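PDB 4G7X: putative uncharacterized protein, which binds the C-terminal domain of the host protein TolA through the N-terminal domain of the minor coat protein pIII of phage CTXphi, probably during infection of Vibrio cholerae. Local coordinates for residues V33-D39 with E92-Y98; G51-S55 with K66-K70; L25-P31 with C84-S90; I12-P16 with D39-L43. The contacts are given in a common frame with arbitrary orientation. Numbering follows the deposited sequence.

Contact 1: residues V33-D39 with E92-Y98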
# COMPACT_ATOMS: atom_id res chain seq x y z
N VAL A 33 -11.55 -8.30 -6.89
CA VAL A 33 -11.01 -8.20 -8.24
C VAL A 33 -9.77 -9.09 -8.36
O VAL A 33 -8.83 -8.97 -7.58
CB VAL A 33 -10.74 -6.72 -8.62
CG1 VAL A 33 -10.11 -6.62 -10.00
CG2 VAL A 33 -12.03 -5.92 -8.58
N GLN A 34 -9.81 -10.01 -9.31
CA GLN A 34 -8.82 -11.10 -9.38
C GLN A 34 -7.56 -10.74 -10.14
O GLN A 34 -6.45 -11.05 -9.71
CB GLN A 34 -9.46 -12.35 -9.99
CG GLN A 34 -10.57 -12.95 -9.13
CD GLN A 34 -10.04 -13.53 -7.83
OE1 GLN A 34 -9.30 -14.51 -7.83
NE2 GLN A 34 -10.41 -12.91 -6.71
N SER A 35 -7.74 -10.09 -11.28
CA SER A 35 -6.63 -9.70 -12.14
C SER A 35 -6.89 -8.31 -12.68
O SER A 35 -8.01 -7.98 -13.08
CB SER A 35 -6.45 -10.69 -13.28
OG SER A 35 -6.12 -11.99 -12.81
N VAL A 36 -5.84 -7.48 -12.68
CA VAL A 36 -5.93 -6.10 -13.13
C VAL A 36 -4.75 -5.79 -14.03
O VAL A 36 -3.60 -6.09 -13.67
CB VAL A 36 -5.94 -5.11 -11.94
CG1 VAL A 36 -5.94 -3.67 -12.44
CG2 VAL A 36 -7.13 -5.35 -11.03
N LEU A 37 -5.03 -5.20 -15.18
CA LEU A 37 -3.98 -4.64 -16.02
C LEU A 37 -3.67 -3.23 -15.53
O LEU A 37 -4.43 -2.28 -15.78
CB LEU A 37 -4.39 -4.66 -17.49
CG LEU A 37 -3.31 -4.33 -18.52
CD1 LEU A 37 -2.15 -5.33 -18.44
CD2 LEU A 37 -3.93 -4.34 -19.90
N PHE A 38 -2.58 -3.12 -14.79
CA PHE A 38 -2.21 -1.88 -14.11
C PHE A 38 -0.93 -1.35 -14.70
O PHE A 38 0.13 -1.98 -14.59
CB PHE A 38 -2.04 -2.12 -12.60
CG PHE A 38 -1.55 -0.91 -11.85
CD1 PHE A 38 -0.19 -0.76 -11.56
CD2 PHE A 38 -2.43 0.08 -11.44
CE1 PHE A 38 0.27 0.36 -10.88
CE2 PHE A 38 -1.98 1.19 -10.75
CZ PHE A 38 -0.63 1.33 -10.47
N ASP A 39 -1.03 -0.17 -15.33
CA ASP A 39 0.12 0.48 -15.95
C ASP A 39 0.87 -0.48 -16.89
O ASP A 39 2.11 -0.51 -16.95
CB ASP A 39 1.04 1.04 -14.85
CG ASP A 39 1.86 2.23 -15.31
OD1 ASP A 39 1.45 2.95 -16.25
OD2 ASP A 39 2.93 2.45 -14.72
N GLU A 92 -14.38 -8.28 -12.18
CA GLU A 92 -13.28 -8.96 -11.47
C GLU A 92 -12.02 -9.14 -12.33
O GLU A 92 -11.00 -9.61 -11.83
CB GLU A 92 -13.72 -10.29 -10.86
CG GLU A 92 -14.09 -11.35 -11.88
CD GLU A 92 -15.44 -11.11 -12.51
OE1 GLU A 92 -16.26 -10.36 -11.93
OE2 GLU A 92 -15.68 -11.67 -13.60
N ARG A 93 -12.11 -8.77 -13.61
CA ARG A 93 -10.92 -8.64 -14.46
C ARG A 93 -11.08 -7.34 -15.23
O ARG A 93 -12.06 -7.16 -15.94
CB ARG A 93 -10.78 -9.81 -15.43
CG ARG A 93 -10.34 -11.07 -14.73
CD ARG A 93 -10.05 -12.21 -15.68
NE ARG A 93 -9.44 -13.28 -14.91
CZ ARG A 93 -10.13 -14.13 -14.15
NH1 ARG A 93 -11.45 -14.05 -14.10
NH2 ARG A 93 -9.49 -15.06 -13.44
N CYS A 94 -10.14 -6.42 -15.05
CA CYS A 94 -10.33 -5.08 -15.58
C CYS A 94 -9.03 -4.34 -15.81
O CYS A 94 -7.98 -4.74 -15.29
CB CYS A 94 -11.27 -4.28 -14.67
SG CYS A 94 -10.74 -4.15 -12.94
N ILE A 95 -9.10 -3.27 -16.60
CA ILE A 95 -7.95 -2.41 -16.86
C ILE A 95 -8.01 -1.23 -15.89
O ILE A 95 -9.03 -0.55 -15.81
CB ILE A 95 -7.94 -1.93 -18.33
CG1 ILE A 95 -7.91 -3.13 -19.28
CG2 ILE A 95 -6.77 -0.98 -18.58
CD1 ILE A 95 -8.09 -2.77 -20.74
N TYR A 96 -6.93 -1.00 -15.14
CA TYR A 96 -6.94 0.08 -14.15
C TYR A 96 -6.76 1.46 -14.79
O TYR A 96 -5.94 1.62 -15.70
CB TYR A 96 -5.91 -0.15 -13.05
CG TYR A 96 -6.36 0.43 -11.72
CD1 TYR A 96 -7.31 -0.23 -10.94
CD2 TYR A 96 -5.85 1.64 -11.26
CE1 TYR A 96 -7.74 0.30 -9.74
CE2 TYR A 96 -6.27 2.18 -10.05
CZ TYR A 96 -7.22 1.51 -9.30
OH TYR A 96 -7.64 2.04 -8.10
N PRO A 97 -7.55 2.46 -14.34
CA PRO A 97 -7.38 3.83 -14.84
C PRO A 97 -6.29 4.62 -14.09
O PRO A 97 -6.58 5.61 -13.42
CB PRO A 97 -8.77 4.46 -14.61
CG PRO A 97 -9.36 3.69 -13.49
CD PRO A 97 -8.75 2.31 -13.49
N TYR A 98 -5.04 4.17 -14.23
CA TYR A 98 -3.90 4.77 -13.53
C TYR A 98 -3.34 6.03 -14.22
O TYR A 98 -3.30 6.12 -15.45
CB TYR A 98 -2.79 3.73 -13.34
CG TYR A 98 -1.46 4.30 -12.89
CD1 TYR A 98 -1.24 4.66 -11.55
CD2 TYR A 98 -0.41 4.49 -13.80
CE1 TYR A 98 -0.03 5.19 -11.14
CE2 TYR A 98 0.80 5.01 -13.39
CZ TYR A 98 0.99 5.36 -12.06
OH TYR A 98 2.20 5.88 -11.67
O HOH W 1 -3.22 1.36 -15.71

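Contact 2: residues G51-S55 with K66-K70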
# COMPACT_ATOMS: atom_id res chain seq x y z
N GLY A 51 -6.65 -15.56 3.83
CA GLY A 51 -7.51 -15.39 2.66
C GLY A 51 -6.97 -14.30 1.76
O GLY A 51 -5.82 -13.88 1.90
N PHE A 52 -7.80 -13.84 0.83
CA PHE A 52 -7.39 -12.74 -0.04
C PHE A 52 -7.09 -11.50 0.79
O PHE A 52 -7.78 -11.21 1.76
CB PHE A 52 -8.47 -12.45 -1.08
CG PHE A 52 -8.64 -13.55 -2.08
CD1 PHE A 52 -9.79 -14.34 -2.08
CD2 PHE A 52 -7.65 -13.83 -3.01
CE1 PHE A 52 -9.94 -15.37 -3.00
CE2 PHE A 52 -7.79 -14.85 -3.93
CZ PHE A 52 -8.94 -15.63 -3.92
N VAL A 53 -6.04 -10.78 0.40
CA VAL A 53 -5.66 -9.56 1.11
C VAL A 53 -6.47 -8.40 0.52
O VAL A 53 -6.01 -7.67 -0.36
CB VAL A 53 -4.14 -9.30 1.03
CG1 VAL A 53 -3.76 -8.16 1.97
CG2 VAL A 53 -3.37 -10.56 1.39
N TRP A 54 -7.69 -8.27 1.04
CA TRP A 54 -8.75 -7.47 0.46
C TRP A 54 -9.70 -7.05 1.54
O TRP A 54 -10.01 -7.84 2.43
CB TRP A 54 -9.52 -8.31 -0.56
CG TRP A 54 -10.78 -7.68 -1.08
CD1 TRP A 54 -12.04 -7.65 -0.46
CD2 TRP A 54 -10.96 -6.94 -2.34
NE1 TRP A 54 -12.94 -6.97 -1.23
CE2 TRP A 54 -12.36 -6.52 -2.37
CE3 TRP A 54 -10.12 -6.61 -3.39
CZ2 TRP A 54 -12.88 -5.81 -3.44
CZ3 TRP A 54 -10.66 -5.88 -4.46
CH2 TRP A 54 -12.01 -5.49 -4.48
N SER A 55 -10.18 -5.81 1.48
CA SER A 55 -11.26 -5.38 2.37
C SER A 55 -12.06 -4.24 1.76
O SER A 55 -11.56 -3.52 0.90
CB SER A 55 -10.71 -4.98 3.75
OG SER A 55 -9.81 -3.89 3.66
N LYS A 66 -10.36 -2.19 -1.29
CA LYS A 66 -8.93 -2.19 -1.58
C LYS A 66 -8.41 -3.61 -1.56
O LYS A 66 -8.87 -4.45 -0.79
CB LYS A 66 -8.15 -1.32 -0.58
CG LYS A 66 -8.29 -1.73 0.88
CD LYS A 66 -7.47 -0.83 1.80
CE LYS A 66 -7.76 -1.14 3.26
NZ LYS A 66 -6.90 -0.35 4.19
N GLY A 67 -7.43 -3.86 -2.42
CA GLY A 67 -6.73 -5.14 -2.46
C GLY A 67 -5.24 -4.94 -2.67
O GLY A 67 -4.81 -3.88 -3.15
N LEU A 68 -4.45 -5.95 -2.29
CA LEU A 68 -3.01 -5.98 -2.57
C LEU A 68 -2.75 -6.88 -3.77
O LEU A 68 -3.30 -7.98 -3.86
CB LEU A 68 -2.21 -6.50 -1.38
CG LEU A 68 -1.91 -5.53 -0.24
CD1 LEU A 68 -0.86 -6.13 0.69
CD2 LEU A 68 -1.44 -4.18 -0.78
N TYR A 69 -1.89 -6.41 -4.67
CA TYR A 69 -1.65 -7.05 -5.97
C TYR A 69 -0.18 -7.16 -6.31
O TYR A 69 0.61 -6.27 -6.00
CB TYR A 69 -2.37 -6.25 -7.09
CG TYR A 69 -3.87 -6.32 -6.97
CD1 TYR A 69 -4.60 -7.25 -7.71
CD2 TYR A 69 -4.56 -5.50 -6.08
CE1 TYR A 69 -5.98 -7.35 -7.58
CE2 TYR A 69 -5.93 -5.59 -5.93
CZ TYR A 69 -6.64 -6.52 -6.68
OH TYR A 69 -8.01 -6.62 -6.51
N LYS A 70 0.18 -8.27 -6.96
CA LYS A 70 1.54 -8.48 -7.47
C LYS A 70 1.49 -9.00 -8.90
O LYS A 70 0.51 -9.64 -9.29
CB LYS A 70 2.31 -9.44 -6.56
CG LYS A 70 2.80 -8.80 -5.28
CD LYS A 70 3.49 -9.80 -4.36
CE LYS A 70 4.85 -10.20 -4.90
NZ LYS A 70 5.69 -10.81 -3.83
O HOH W 2 -5.98 -5.02 0.98

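Contact 3: residues L25-P31 with C84-S90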
# COMPACT_ATOMS: atom_id res chain seq x y z
N LEU A 25 -7.51 0.49 -5.54
CA LEU A 25 -8.81 0.89 -5.01
C LEU A 25 -9.93 0.60 -5.99
O LEU A 25 -9.76 0.79 -7.21
CB LEU A 25 -8.82 2.38 -4.66
CG LEU A 25 -7.72 2.86 -3.72
CD1 LEU A 25 -7.79 4.37 -3.59
CD2 LEU A 25 -7.79 2.19 -2.36
N PHE A 26 -11.07 0.17 -5.48
CA PHE A 26 -12.24 -0.12 -6.30
C PHE A 26 -13.48 0.43 -5.64
O PHE A 26 -13.46 0.83 -4.47
CB PHE A 26 -12.39 -1.64 -6.52
CG PHE A 26 -11.16 -2.28 -7.10
CD1 PHE A 26 -10.96 -2.29 -8.48
CD2 PHE A 26 -10.20 -2.84 -6.27
CE1 PHE A 26 -9.82 -2.87 -9.02
CE2 PHE A 26 -9.05 -3.42 -6.80
CZ PHE A 26 -8.86 -3.43 -8.18
N GLY A 27 -14.58 0.44 -6.39
CA GLY A 27 -15.85 0.86 -5.84
C GLY A 27 -16.36 -0.06 -4.75
O GLY A 27 -16.02 -1.24 -4.70
N PHE A 28 -17.17 0.51 -3.86
CA PHE A 28 -17.79 -0.25 -2.79
C PHE A 28 -18.64 -1.37 -3.38
O PHE A 28 -19.25 -1.21 -4.45
CB PHE A 28 -18.66 0.69 -1.96
CG PHE A 28 -19.00 0.19 -0.59
CD1 PHE A 28 -20.32 -0.04 -0.24
CD2 PHE A 28 -18.00 -0.04 0.36
CE1 PHE A 28 -20.65 -0.50 1.03
CE2 PHE A 28 -18.32 -0.50 1.63
CZ PHE A 28 -19.64 -0.73 1.97
N GLY A 29 -18.65 -2.53 -2.71
CA GLY A 29 -19.44 -3.67 -3.17
C GLY A 29 -18.86 -4.39 -4.38
O GLY A 29 -19.53 -5.19 -5.02
N SER A 30 -17.60 -4.11 -4.70
CA SER A 30 -16.93 -4.84 -5.77
C SER A 30 -16.70 -6.28 -5.32
O SER A 30 -16.46 -6.53 -4.14
CB SER A 30 -15.57 -4.22 -6.07
OG SER A 30 -15.69 -2.98 -6.74
N PRO A 31 -16.75 -7.23 -6.27
CA PRO A 31 -16.21 -8.54 -5.97
C PRO A 31 -14.71 -8.39 -5.75
O PRO A 31 -14.14 -7.33 -6.05
CB PRO A 31 -16.47 -9.32 -7.26
CG PRO A 31 -16.40 -8.27 -8.32
CD PRO A 31 -17.07 -7.08 -7.70
N CYS A 84 -11.66 -0.79 -14.74
CA CYS A 84 -12.05 -1.04 -13.36
C CYS A 84 -12.95 0.09 -12.87
O CYS A 84 -12.73 1.26 -13.20
CB CYS A 84 -10.83 -1.15 -12.45
SG CYS A 84 -9.64 -2.43 -12.93
N ASP A 85 -13.97 -0.27 -12.09
CA ASP A 85 -14.87 0.73 -11.51
C ASP A 85 -14.35 1.11 -10.14
O ASP A 85 -14.20 0.27 -9.26
CB ASP A 85 -16.30 0.19 -11.42
CG ASP A 85 -17.33 1.28 -11.13
OD1 ASP A 85 -18.53 1.03 -11.33
OD2 ASP A 85 -16.94 2.38 -10.69
N LEU A 86 -14.07 2.40 -9.99
CA LEU A 86 -13.52 2.94 -8.76
C LEU A 86 -14.61 3.54 -7.85
O LEU A 86 -14.33 3.95 -6.73
CB LEU A 86 -12.42 3.96 -9.08
CG LEU A 86 -10.99 3.42 -9.35
CD1 LEU A 86 -10.92 2.21 -10.27
CD2 LEU A 86 -10.10 4.54 -9.88
N SER A 87 -15.85 3.53 -8.33
CA SER A 87 -16.98 4.10 -7.58
C SER A 87 -18.05 3.05 -7.23
O SER A 87 -18.45 2.91 -6.06
CB SER A 87 -17.59 5.26 -8.37
OG SER A 87 -18.79 5.72 -7.78
N GLY A 88 -18.51 2.33 -8.25
CA GLY A 88 -19.45 1.22 -8.08
C GLY A 88 -18.76 -0.12 -8.23
O GLY A 88 -17.53 -0.19 -8.29
N ALA A 89 -19.54 -1.19 -8.31
CA ALA A 89 -18.98 -2.54 -8.32
C ALA A 89 -18.18 -2.80 -9.59
O ALA A 89 -18.69 -2.69 -10.70
CB ALA A 89 -20.08 -3.57 -8.17
N SER A 90 -16.91 -3.15 -9.40
CA SER A 90 -15.99 -3.40 -10.52
C SER A 90 -16.15 -4.80 -11.09
O SER A 90 -16.58 -5.72 -10.39
CB SER A 90 -14.56 -3.20 -10.04
OG SER A 90 -13.63 -3.21 -11.11
O HOH W 3 -12.24 3.85 -4.76

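Contact 4: residues I12-P16 with D39-L43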
# COMPACT_ATOMS: atom_id res chain seq x y z
N ILE A 12 6.34 0.85 -11.84
CA ILE A 12 6.02 -0.57 -11.49
C ILE A 12 7.06 -1.55 -12.03
O ILE A 12 7.39 -1.55 -13.22
CB ILE A 12 4.57 -0.97 -11.91
CG1 ILE A 12 4.40 -2.50 -12.02
CG2 ILE A 12 4.18 -0.34 -13.24
CD1 ILE A 12 4.26 -3.22 -10.70
N ASN A 13 7.59 -2.39 -11.14
CA ASN A 13 8.50 -3.46 -11.51
C ASN A 13 7.71 -4.73 -11.89
O ASN A 13 7.25 -5.46 -11.02
CB ASN A 13 9.45 -3.74 -10.34
CG ASN A 13 10.46 -4.83 -10.64
OD1 ASN A 13 10.84 -5.04 -11.79
ND2 ASN A 13 10.89 -5.53 -9.59
N CYS A 14 7.56 -4.98 -13.19
CA CYS A 14 6.65 -6.03 -13.67
C CYS A 14 7.29 -7.42 -13.75
O CYS A 14 7.50 -7.96 -14.85
CB CYS A 14 6.03 -5.64 -15.02
SG CYS A 14 4.55 -6.59 -15.45
N ASP A 15 7.55 -8.00 -12.58
CA ASP A 15 8.17 -9.31 -12.44
C ASP A 15 7.48 -10.05 -11.30
O ASP A 15 7.30 -9.47 -10.23
CB ASP A 15 9.66 -9.13 -12.14
CG ASP A 15 10.35 -10.44 -11.79
OD1 ASP A 15 10.05 -11.47 -12.41
OD2 ASP A 15 11.22 -10.42 -10.89
N PRO A 16 7.08 -11.32 -11.51
CA PRO A 16 6.39 -12.08 -10.45
C PRO A 16 7.18 -12.22 -9.15
O PRO A 16 6.59 -12.41 -8.09
CB PRO A 16 6.17 -13.46 -11.09
CG PRO A 16 7.15 -13.53 -12.21
CD PRO A 16 7.23 -12.13 -12.74
N ASP A 39 -1.03 -0.17 -15.33
CA ASP A 39 0.12 0.48 -15.95
C ASP A 39 0.87 -0.48 -16.89
O ASP A 39 2.11 -0.51 -16.95
CB ASP A 39 1.04 1.04 -14.85
CG ASP A 39 1.86 2.23 -15.31
OD1 ASP A 39 1.45 2.95 -16.25
OD2 ASP A 39 2.93 2.45 -14.72
N GLY A 40 0.10 -1.28 -17.63
CA GLY A 40 0.63 -2.22 -18.61
C GLY A 40 1.05 -3.58 -18.05
O GLY A 40 1.39 -4.47 -18.81
N CYS A 41 1.01 -3.72 -16.72
CA CYS A 41 1.44 -4.93 -16.04
C CYS A 41 0.24 -5.70 -15.51
O CYS A 41 -0.61 -5.13 -14.83
CB CYS A 41 2.36 -4.57 -14.88
SG CYS A 41 3.15 -5.99 -14.08
N MET A 42 0.18 -6.99 -15.81
CA MET A 42 -0.92 -7.81 -15.31
C MET A 42 -0.65 -8.25 -13.87
O MET A 42 0.33 -8.94 -13.59
CB MET A 42 -1.15 -9.03 -16.20
CG MET A 42 -2.43 -9.78 -15.85
SD MET A 42 -3.94 -8.89 -16.26
CE MET A 42 -3.98 -9.13 -18.04
N LEU A 43 -1.54 -7.83 -12.97
CA LEU A 43 -1.41 -8.11 -11.55
C LEU A 43 -2.51 -9.03 -11.08
O LEU A 43 -3.64 -8.92 -11.54
CB LEU A 43 -1.50 -6.81 -10.74
CG LEU A 43 -0.63 -5.60 -11.12
CD1 LEU A 43 -0.77 -4.50 -10.07
CD2 LEU A 43 0.83 -5.98 -11.30
O HOH W 4 3.32 2.52 -11.90

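Contact 1: residues V33-D39 with E92-Y98
Strand 35-38 runs parallel to strand 93-95, the two axes 4.8 Å apart at closest and 9° from alignment; Tyr98 has the most surface covered, with Leu37 and Phe38 among the next. At the C-terminal end of the strand pair, Phe38 meets Tyr98, which follows strand 93-95: Phe38 CZ lies 3.6 Å from Tyr98 CD1, the ring planes inclined at 55°. Tyr96 CD2 touches the edge of the Phe38 ring, 3.8 Å from its CD2, so the three aromatics form a cluster. Leu37 shares the opposite face with Ile95, Leu37 CD2 to Ile95 CG1 4.2 Å, and its backbone holds the register: Leu37 N donates to Cys94 O (3.0 Å) and Leu37 O accepts from Tyr96 N (2.9 Å). Further back, Cys94 N donates to Ser35 O (3.3 Å), and Gln34 N to Glu92 O (2.8 Å). Past the last direct bond, a water takes over, accepting from Asp39 N and donating to Tyr96 O, each at 2.7 Å. Strand 35-38 is also hydrogen-bonded to strand 41-48, through Val36 and Leu43, while Val36 and Phe38 pack on Leu24 of strand 20-27 and Cys94 is joined by a disulfide to Cys84 in the loop preceding strand 93-95.

Contact 2: residues G51-S55 with K66-K70
Trp54 lays its indole beside Gly67, with Trp54 CE3 3.8 Å from Gly67 CA, and points the ring edge at a tyrosine hydroxyl, Trp54 CZ3 to Tyr69 OH 3.4 Å; Tyr69 OH is hydrogen-bonded to Val33 O. A side chain at Gly67 would clash with both aromatic rings. Trp54 and Gly67 form a non-hydrogen-bonded antiparallel pair, their CA atoms 4.2 Å apart. Next to it, Ser55 and Lys66 make the hydrogen-bonded pair: Ser55 N donates to Lys66 O (3.0 Å) and Lys66 N to Ser55 O (2.8 Å). Their side chains lie on the other face, Ser55 OG 3.5 Å from Lys66 CE, and Lys66 NZ bonds the backbone of the TolA chain. Val53, centre of an inverse gamma turn, still accepts from Leu68 N at Val53 O (3.0 Å). Val53 CG1 and Leu68 CD1 touch at 3.8 Å, and both residues also pack against an apolar side chain of TolA. The arrangement is an antiparallel beta hairpin, strands 51-59 and 64-71, with one face turned to the bound partner.

Contact 3: residues L25-P31 with C84-S90
This is a strand-and-turn to loop contact at one end of the sheet: the end of strand 20-27 and the turn after it lie against the irregular segment 84-90, which leads towards strand 93-95. Two hydrogen bonds cross between them. Gly27 N donates to Asp85 O (2.9 Å), and Ser90 N donates to Ser30 OG (2.9 Å). Gly27 is pressed closely on its partner, with CA-H...O contacts from Gly27 CA to Gly88 O (3.2 Å) and to Leu86 O (3.6 Å); a CB here would collide with Ser87 and Gly88. Segment 25-31 reverses in a type II beta turn from Gly27 to Ser30, with Gly29 at positive phi, and Ser30 OG donates to Gly27 O (2.7 Å) while accepting from Ser90 N, coupling the turn to its neighbour. The facing loop is shaped by an Asx turn: Asp85 OD2 accepts from Ser87 N (2.8 Å) and also from Gly88 N (2.9 Å). Ser90 OG folds back to accept from Asp85 N (3.1 Å). On the inner side, Cys84 SG makes a sulfur-aromatic contact at the edge of the Phe26 ring, 3.9 Å from Phe26 CE1, and continues into the disulfide with Cys94. Near the strand end, Leu86 CD1 rests 3.6 Å from Leu25 O, whose hydrogen-bond partner is Tyr96 OH, and a water donates to Leu86 O (2.9 Å) and weakly to Phe26 O (3.3 Å).

Contact 4: residues I12-P16 with D39-L43
Ile12, the first residue modelled, points its side chain toward segment 39-43 and has the largest covered surface of the contact. Its CG2 comes within 3.4 Å of Asp39 OD2, Ile12 CG1 lies 4.1 Å from Cys41 CB, and Ile12 CD1 just reaches Leu43 CD2 at 4.4 Å. A water that donates to Asp39 OD2 (2.8 Å) accepts only weakly from Ile12 N (3.5 Å). Further along, Asp15 N donates to Asn13 O (3.0 Å), closing an inverse gamma turn centred on Cys14. That turn presents Cys14 towards strand 41-48, where it forms a disulfide with Cys41: the sulfurs Cys14 SG and Cys41 SG are 2.0 Å apart, chi3 is 90°, close to the strain-free value, and the CA atoms of Cys14 and Cys41 are 5.8 Å apart. The link staples the N-terminal arm, which precedes strand 20-27, to the start of strand 41-48, just after the two-residue turn, Asp39 and Gly40, of the beta hairpin of strands 35-38 and 41-48. Both turn residues have positive phi. On the strand side, Leu43 packs on Tyr69 and Pro71 of strand 64-71, while Met42 N is hydrogen-bonded to Gln75 OE1 in the loop that follows that strand.

From the N terminus, contact 4 closes the first loop, bringing the arm at 12-16 to strand 41-48 around strands 20-27 and 35-38. Contacts 3 and 1 open within that loop, at 25-31 and 33-39, and close at 84-90 and 92-98, so each crosses contact 4 and the two cross each other. Contact 2, the short hairpin closure, lies wholly within the long loops of both and follows contact 4 in series. The Cys84-Cys94 disulfide and the Tyr96-Leu25 hydrogen bond couple contacts 1 and 3; Tyr69, hydrogen-bonded to Val33, and Trp54, packed on Phe26 and Pro31, join contact 2 to both. Contacts 3 and 4 lie on opposite sides of the chain's centre.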